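Local coordinates for putative NAD(P)H nitroreductase MhqN (Bacillus subtilis, PDB 3BEM), which probably acts as a dimeric, FMN-dependent NAD(P)H nitroreductase that may contribute to the breakdown of aromatic compounds, at residues Leu93-Lys96 with Gln97-Gln100; Ile144-Ala147 with Ser148-Ala151; Met152-Met155 with Leu156-Ala160. The protein carries 3 engineered substitutions. One frame throughout, in Å; residues are numbered along the deposited sequence.

Interaction 1: residues Leu93-Lys96 with Gln97-Gln100; sequences LGDK and QAYQ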
loop_
_atom_site.group_PDB
_atom_site.type_symbol
_atom_site.label_atom_id
_atom_site.label_comp_id
_atom_site.label_asym_id
_atom_site.label_seq_id
_atom_site.Cartn_x
_atom_site.Cartn_y
_atom_site.Cartn_z
ATOM N N LEU B 93 1.707 -12.060 -1.227
ATOM C CA LEU B 93 1.347 -12.501 -2.551
ATOM C C LEU B 93 0.133 -11.728 -3.053
ATOM O O LEU B 93 -0.753 -11.379 -2.285
ATOM C CB LEU B 93 0.970 -13.996 -2.551
ATOM C CG LEU B 93 2.009 -14.944 -1.971
ATOM C CD1 LEU B 93 1.552 -16.419 -2.058
ATOM C CD2 LEU B 93 3.415 -14.689 -2.659
ATOM N N GLY B 94 0.108 -11.490 -4.361
ATOM C CA GLY B 94 -1.054 -10.966 -5.021
ATOM C C GLY B 94 -1.551 -11.922 -6.088
ATOM O O GLY B 94 -0.806 -12.327 -6.976
ATOM N N ASP B 95 -2.815 -12.300 -6.000
ATOM C CA ASP B 95 -3.409 -13.185 -7.012
ATOM C C ASP B 95 -3.680 -12.453 -8.324
ATOM O O ASP B 95 -4.559 -11.606 -8.403
ATOM C CB ASP B 95 -4.690 -13.728 -6.451
ATOM C CG ASP B 95 -5.289 -14.832 -7.252
ATOM O OD1 ASP B 95 -4.754 -15.220 -8.299
ATOM O OD2 ASP B 95 -6.331 -15.359 -6.768
ATOM N N LYS B 96 -2.941 -12.838 -9.375
ATOM C CA LYS B 96 -3.138 -12.308 -10.714
ATOM C C LYS B 96 -4.462 -12.759 -11.341
ATOM O O LYS B 96 -4.932 -12.155 -12.309
ATOM C CB LYS B 96 -1.960 -12.708 -11.602
ATOM C CG LYS B 96 -0.656 -12.035 -11.220
ATOM C CD LYS B 96 0.535 -12.487 -12.069
ATOM C CE LYS B 96 0.946 -13.892 -11.822
ATOM N NZ LYS B 96 2.216 -14.241 -12.565
ATOM N N GLN B 97 -5.083 -13.775 -10.780
ATOM C CA GLN B 97 -6.421 -14.255 -11.227
ATOM C C GLN B 97 -7.515 -13.987 -10.183
ATOM O O GLN B 97 -8.528 -14.693 -10.126
ATOM C CB GLN B 97 -6.349 -15.766 -11.551
ATOM C CG GLN B 97 -5.324 -16.098 -12.603
ATOM C CD GLN B 97 -5.552 -15.330 -13.908
ATOM O OE1 GLN B 97 -4.628 -14.753 -14.468
ATOM N NE2 GLN B 97 -6.790 -15.306 -14.373
ATOM N N ALA B 98 -7.299 -12.950 -9.343
ATOM C CA ALA B 98 -8.255 -12.617 -8.248
ATOM C C ALA B 98 -9.684 -12.471 -8.758
ATOM O O ALA B 98 -10.633 -12.848 -8.094
ATOM C CB ALA B 98 -7.836 -11.315 -7.524
ATOM N N TYR B 99 -9.836 -11.937 -9.959
ATOM C CA TYR B 99 -11.145 -11.629 -10.456
ATOM C C TYR B 99 -12.015 -12.861 -10.646
ATOM O O TYR B 99 -13.237 -12.762 -10.648
ATOM C CB TYR B 99 -11.021 -10.877 -11.768
ATOM C CG TYR B 99 -10.466 -11.707 -12.897
ATOM C CD1 TYR B 99 -9.089 -11.843 -13.075
ATOM C CD2 TYR B 99 -11.305 -12.383 -13.772
ATOM C CE1 TYR B 99 -8.580 -12.603 -14.098
ATOM C CE2 TYR B 99 -10.788 -13.159 -14.794
ATOM C CZ TYR B 99 -9.420 -13.243 -14.948
ATOM O OH TYR B 99 -8.916 -14.020 -15.954
ATOM N N GLN B 100 -11.378 -14.019 -10.823
ATOM C CA GLN B 100 -12.117 -15.301 -10.931
ATOM C C GLN B 100 -12.921 -15.657 -9.710
ATOM O O GLN B 100 -13.799 -16.516 -9.785
ATOM C CB GLN B 100 -11.178 -16.470 -11.264
ATOM C CG GLN B 100 -10.638 -16.365 -12.675
ATOM C CD GLN B 100 -9.463 -17.306 -12.996
ATOM O OE1 GLN B 100 -8.974 -17.309 -14.122
ATOM N NE2 GLN B 100 -9.009 -18.090 -12.020
HETATM O O HOH W 1 -8.344 -16.762 -8.193
HETATM O O HOH W 2 -7.316 -10.281 -10.978
#
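Asp-95 and Gln-97 meet at the corner where strand 88-95 ends, in a type I beta turn running from Asp-95 to Ala-98 and combined with an Asx turn. The backbone half is the bond from Ala-98 N to Asp-95 O, 3.2 Å long and well bent. The side-chain half is shorter: Gln-97 N reaches Asp-95 OD1 at 2.9 Å, arriving from above the carboxylate plane, 56° out of it. The carboxylate can take this place because CG lies anti to the backbone N (chi1 -169°), next to the residue's own carbonyl carbon. OD1 has a second donor in Gln-185 NE2, while water 1 links OD2 to Gln-97 O. Lys-96 contributes mainly backbone, with CB the side-chain atom that touches Gln-97 (3.4 Å from Lys-96 CB to Gln-97 N). Over that backbone Gln-97 folds its own chain at chi2 (-56°), so that its CD lies 3.6 Å from Lys-96 O. The bend also turns the amide toward the following 3-10 segment. There NE2 donates weakly to Tyr-99 OH, a hydroxyl whose stronger partner is Lys-139 NZ, and more firmly to Gln-100 OE1, 3.0 Å from Gln-97 NE2 and above the acceptor's carbonyl plane.

Interaction 2: residues Ile144-Ala147 with Ser148-Ala151; sequences IRNA and SLSA. With FMN (flavin mononucleotide), chain E.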
loop_
_atom_site.group_PDB
_atom_site.type_symbol
_atom_site.label_atom_id
_atom_site.label_comp_id
_atom_site.label_asym_id
_atom_site.label_seq_id
_atom_site.Cartn_x
_atom_site.Cartn_y
_atom_site.Cartn_z
ATOM N N ILE B 144 -0.069 -6.382 -7.622
ATOM C CA ILE B 144 0.922 -5.563 -6.924
ATOM C C ILE B 144 0.254 -4.468 -6.115
ATOM O O ILE B 144 0.547 -4.280 -4.933
ATOM C CB ILE B 144 1.939 -4.998 -7.919
ATOM C CG1 ILE B 144 2.744 -6.129 -8.561
ATOM C CG2 ILE B 144 2.864 -3.982 -7.229
ATOM C CD1 ILE B 144 3.637 -5.646 -9.739
ATOM N N ARG B 145 -0.711 -3.778 -6.725
ATOM C CA ARG B 145 -1.362 -2.622 -6.088
ATOM C C ARG B 145 -2.135 -3.036 -4.843
ATOM O O ARG B 145 -1.973 -2.467 -3.773
ATOM C CB ARG B 145 -2.223 -1.905 -7.095
ATOM C CG ARG B 145 -3.117 -0.830 -6.525
ATOM C CD ARG B 145 -3.565 0.199 -7.648
ATOM N NE ARG B 145 -3.953 -0.518 -8.852
ATOM C CZ ARG B 145 -3.416 -0.348 -10.050
ATOM N NH1 ARG B 145 -2.553 0.634 -10.295
ATOM N NH2 ARG B 145 -3.791 -1.137 -11.024
ATOM N N ASN B 146 -2.992 -4.014 -4.984
ATOM C CA ASN B 146 -3.849 -4.403 -3.885
ATOM C C ASN B 146 -3.029 -5.065 -2.759
ATOM O O ASN B 146 -3.275 -4.818 -1.554
ATOM C CB ASN B 146 -4.985 -5.256 -4.356
ATOM C CG ASN B 146 -6.001 -4.467 -5.130
ATOM O OD1 ASN B 146 -6.788 -3.726 -4.546
ATOM N ND2 ASN B 146 -5.926 -4.553 -6.477
ATOM N N ALA B 147 -2.030 -5.910 -3.108
ATOM C CA ALA B 147 -1.194 -6.544 -2.085
ATOM C C ALA B 147 -0.375 -5.482 -1.332
ATOM O O ALA B 147 -0.069 -5.618 -0.156
ATOM C CB ALA B 147 -0.252 -7.625 -2.638
ATOM N N SER B 148 0.005 -4.401 -2.002
ATOM C CA SER B 148 0.819 -3.370 -1.353
ATOM C C SER B 148 0.005 -2.515 -0.379
ATOM O O SER B 148 0.494 -2.150 0.681
ATOM C CB SER B 148 1.556 -2.513 -2.433
ATOM O OG SER B 148 2.493 -3.284 -3.180
ATOM N N LEU B 149 -1.236 -2.181 -0.741
ATOM C CA LEU B 149 -2.179 -1.574 0.202
ATOM C C LEU B 149 -2.265 -2.474 1.467
ATOM O O LEU B 149 -2.234 -1.984 2.588
ATOM C CB LEU B 149 -3.547 -1.459 -0.417
ATOM C CG LEU B 149 -3.724 -0.409 -1.527
ATOM C CD1 LEU B 149 -5.089 -0.664 -2.185
ATOM C CD2 LEU B 149 -3.659 1.046 -1.027
ATOM N N SER B 150 -2.456 -3.774 1.251
ATOM C CA SER B 150 -2.603 -4.739 2.335
ATOM C C SER B 150 -1.338 -4.745 3.196
ATOM O O SER B 150 -1.407 -4.730 4.431
ATOM C CB SER B 150 -2.848 -6.133 1.725
ATOM O OG SER B 150 -3.117 -7.066 2.734
ATOM N N ALA B 151 -0.180 -4.740 2.538
ATOM C CA ALA B 151 1.097 -4.800 3.247
ATOM C C ALA B 151 1.280 -3.600 4.163
ATOM O O ALA B 151 1.839 -3.713 5.249
ATOM C CB ALA B 151 2.223 -4.902 2.231
HETATM N N1 FMN E . -14.594 2.158 -5.469
HETATM C C2 FMN E . -15.337 2.827 -6.421
HETATM O O2 FMN E . -16.467 3.239 -6.125
HETATM N N3 FMN E . -14.834 3.023 -7.699
HETATM C C4 FMN E . -13.581 2.550 -8.066
HETATM O O4 FMN E . -13.124 2.932 -9.164
HETATM C C4A FMN E . -12.827 1.851 -7.082
HETATM N N5 FMN E . -11.566 1.338 -7.380
HETATM C C5A FMN E . -10.811 0.745 -6.371
HETATM C C6 FMN E . -9.504 0.303 -6.638
HETATM C C7 FMN E . -8.707 -0.348 -5.663
HETATM C C7M FMN E . -7.198 -0.240 -5.772
HETATM C C8 FMN E . -9.243 -0.512 -4.391
HETATM C C8M FMN E . -8.306 -0.570 -3.227
HETATM C C9 FMN E . -10.547 -0.071 -4.112
HETATM C C9A FMN E . -11.357 0.559 -5.075
HETATM N N10 FMN E . -12.639 1.012 -4.786
HETATM C C10 FMN E . -13.346 1.682 -5.777
HETATM C "C1'" FMN E . -13.309 0.661 -3.462
HETATM C "C2'" FMN E . -13.537 -0.863 -3.249
HETATM O "O2'" FMN E . -14.695 -1.318 -3.943
HETATM C "C3'" FMN E . -13.678 -1.133 -1.735
HETATM O "O3'" FMN E . -12.394 -0.862 -1.136
HETATM C "C4'" FMN E . -14.242 -2.525 -1.368
HETATM O "O4'" FMN E . -15.535 -2.752 -1.917
HETATM C "C5'" FMN E . -14.444 -2.746 0.147
HETATM O "O5'" FMN E . -15.137 -1.689 0.829
HETATM P P FMN E . -14.492 -1.187 2.215
HETATM O O1P FMN E . -15.262 -0.096 2.781
HETATM O O2P FMN E . -14.588 -2.249 3.190
HETATM O O3P FMN E . -13.149 -0.755 1.806
#
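Ser-148 folds its side chain back over the preceding helical turn, with OG donating to Ile-144 O at 2.8 Å. Ser-148 N bonds to the same oxygen at 3.0 Å, and the two donors come from opposite faces of the carbonyl plane. One residue thus supplies a pair of bonds to a single acceptor, and a buried hydroxyl is satisfied by its own helix. The torsion responsible sets OG beside the backbone N (chi1 -64°). Leu-149 N makes a nearly straight bond to Arg-145 O (171°), and Leu-149 CG rests 3.5 Å from that oxygen. From there Leu-149 CD1 reaches out to FMN C8M at 3.4 Å. Asn-146 OD1 is 3.7 Å from FMN C7M and accepts from Ala-53 N, while its ND2 is tied to Glu-142 O. These two residues therefore border the dimethylbenzene end of a flavin that is hydrogen-bonded by residues of the second subunit, among them Lys-82 and Arg-205. Arg-145 forms a salt bridge with Glu-142. Around this part of helix 136-161, Ala-147 packs on Thr-59 of strand 59-64, Ser-148 and Ala-151 rest on strand 186-195, and Leu-149 meets Met-155 of the second subunit.

Interaction 3: residues Met152-Met155 with Leu156-Ala160; sequences MMFM and LSAAA. Engineered in segment 156-160: Ala-159 (natural residue Lys), Ala-160 (natural residue Glu).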
loop_
_atom_site.group_PDB
_atom_site.type_symbol
_atom_site.label_atom_id
_atom_site.label_comp_id
_atom_site.label_asym_id
_atom_site.label_seq_id
_atom_site.Cartn_x
_atom_site.Cartn_y
_atom_site.Cartn_z
HETATM N N MSE B 152 0.887 -2.404 3.719
HETATM C CA MSE B 152 1.014 -1.229 4.562
HETATM C C MSE B 152 0.142 -1.353 5.807
HETATM O O MSE B 152 0.543 -1.006 6.920
HETATM C CB MSE B 152 0.671 0.025 3.783
HETATM C CG MSE B 152 0.846 1.307 4.524
HETATM SE SE MSE B 152 2.727 1.856 4.703
HETATM C CE MSE B 152 3.113 1.314 6.519
HETATM N N MSE B 153 -1.076 -1.868 5.608
HETATM C CA MSE B 153 -1.963 -2.154 6.717
HETATM C C MSE B 153 -1.333 -3.179 7.667
HETATM O O MSE B 153 -1.397 -3.020 8.898
HETATM C CB MSE B 153 -3.351 -2.620 6.223
HETATM C CG MSE B 153 -4.266 -3.006 7.342
HETATM SE SE MSE B 153 -4.948 -1.504 8.241
HETATM C CE MSE B 153 -6.463 -1.019 6.970
ATOM N N PHE B 154 -0.711 -4.213 7.118
ATOM C CA PHE B 154 -0.005 -5.193 7.989
ATOM C C PHE B 154 1.055 -4.511 8.870
ATOM O O PHE B 154 1.121 -4.740 10.072
ATOM C CB PHE B 154 0.638 -6.333 7.200
ATOM C CG PHE B 154 1.353 -7.321 8.113
ATOM C CD1 PHE B 154 0.632 -8.253 8.848
ATOM C CD2 PHE B 154 2.704 -7.170 8.393
ATOM C CE1 PHE B 154 1.266 -9.066 9.752
ATOM C CE2 PHE B 154 3.333 -7.980 9.310
ATOM C CZ PHE B 154 2.600 -8.934 9.985
HETATM N N MSE B 155 1.906 -3.716 8.251
HETATM C CA MSE B 155 3.000 -3.073 8.966
HETATM C C MSE B 155 2.488 -2.136 10.086
HETATM O O MSE B 155 3.081 -2.095 11.146
HETATM C CB MSE B 155 3.981 -2.420 7.972
HETATM C CG MSE B 155 4.690 -3.440 7.174
HETATM SE SE MSE B 155 6.072 -2.516 6.129
HETATM C CE MSE B 155 4.966 -2.030 4.580
ATOM N N LEU B 156 1.429 -1.345 9.823
ATOM C CA LEU B 156 0.857 -0.476 10.857
ATOM C C LEU B 156 0.180 -1.289 11.973
ATOM O O LEU B 156 0.302 -0.921 13.145
ATOM C CB LEU B 156 -0.087 0.539 10.270
ATOM C CG LEU B 156 0.670 1.635 9.466
ATOM C CD1 LEU B 156 -0.374 2.307 8.555
ATOM C CD2 LEU B 156 1.465 2.616 10.375
ATOM N N SER B 157 -0.448 -2.413 11.609
ATOM C CA SER B 157 -0.992 -3.336 12.626
ATOM C C SER B 157 0.115 -3.890 13.534
ATOM O O SER B 157 0.001 -3.931 14.743
ATOM C CB SER B 157 -1.743 -4.485 11.946
ATOM O OG SER B 157 -2.828 -4.009 11.139
ATOM N N ALA B 158 1.211 -4.333 12.918
ATOM C CA ALA B 158 2.358 -4.819 13.655
ATOM C C ALA B 158 2.913 -3.794 14.610
ATOM O O ALA B 158 3.151 -4.061 15.776
ATOM C CB ALA B 158 3.414 -5.325 12.686
ATOM N N ALA B 159 3.019 -2.569 14.128
ATOM C CA ALA B 159 3.513 -1.454 14.924
ATOM C C ALA B 159 2.604 -1.179 16.104
ATOM O O ALA B 159 3.062 -0.985 17.232
ATOM C CB ALA B 159 3.649 -0.187 14.054
ATOM N N ALA B 160 1.305 -1.224 15.851
ATOM C CA ALA B 160 0.335 -1.012 16.885
ATOM C C ALA B 160 0.404 -2.100 17.944
ATOM O O ALA B 160 0.089 -1.854 19.154
ATOM C CB ALA B 160 -1.050 -0.905 16.329
#
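Met-152 and Leu-156, one helical turn apart, cross obliquely on the same flank of helix 136-161. Met-152, present as selenomethionine, leaves with CG anti to the backbone N (chi1 -176°), then bends at both chi2 and chi3. The double bend carries the methyl CE forward along the helix axis, to 3.8 Å from Leu-156 CG. Leu-156 meets it with CG beside its own backbone N, at 3.7 Å from Met-152 O, so it lies against both the methyl and the carbonyl. Phe-154 likewise has CG opposite its backbone N (chi1 180°). Its CE2 comes within 4.3 Å of Ala-158 CB, and residues of helix 37-47 and strand 186-195 also pack on Phe-154. Ser-157 behaves differently. With chi1 at -59° its OG turns back to Met-153 O, 2.8 Å away and above the carbonyl plane, while Ser-157 N takes the opposite face of that plane at 2.9 Å. Phe-16 of the second subunit packs on Leu-156 and Ser-157. Apart from the engineered Ala-159, the touching side chains are buried, and the hydroxyl among them is paid for within the helix, consistent with Ser-157 lying against Phe-16 of that subunit without needing a polar partner there.

How the interactions relate
Following the chain from its N terminus, interaction 1 comes first, turning the end of strand 88-95 toward helix 102-111. Helix 136-161 later carries interaction 2 and then interaction 3, directly adjoining in sequence. All three are local, so each spans a turn or helical turns; they run in series, and none encloses or crosses another. Interaction 1 touches interaction 2 in space, where Leu-93 O and Gly-94 CA pack on Ala-147 CB, joining sheet to helix. Interaction 3 lies farther off, its centre about 23 Å from that of interaction 1. Interactions 2 and 3 both face the second subunit, so the central helix connects the sheet, the flavin site and the dimer interface.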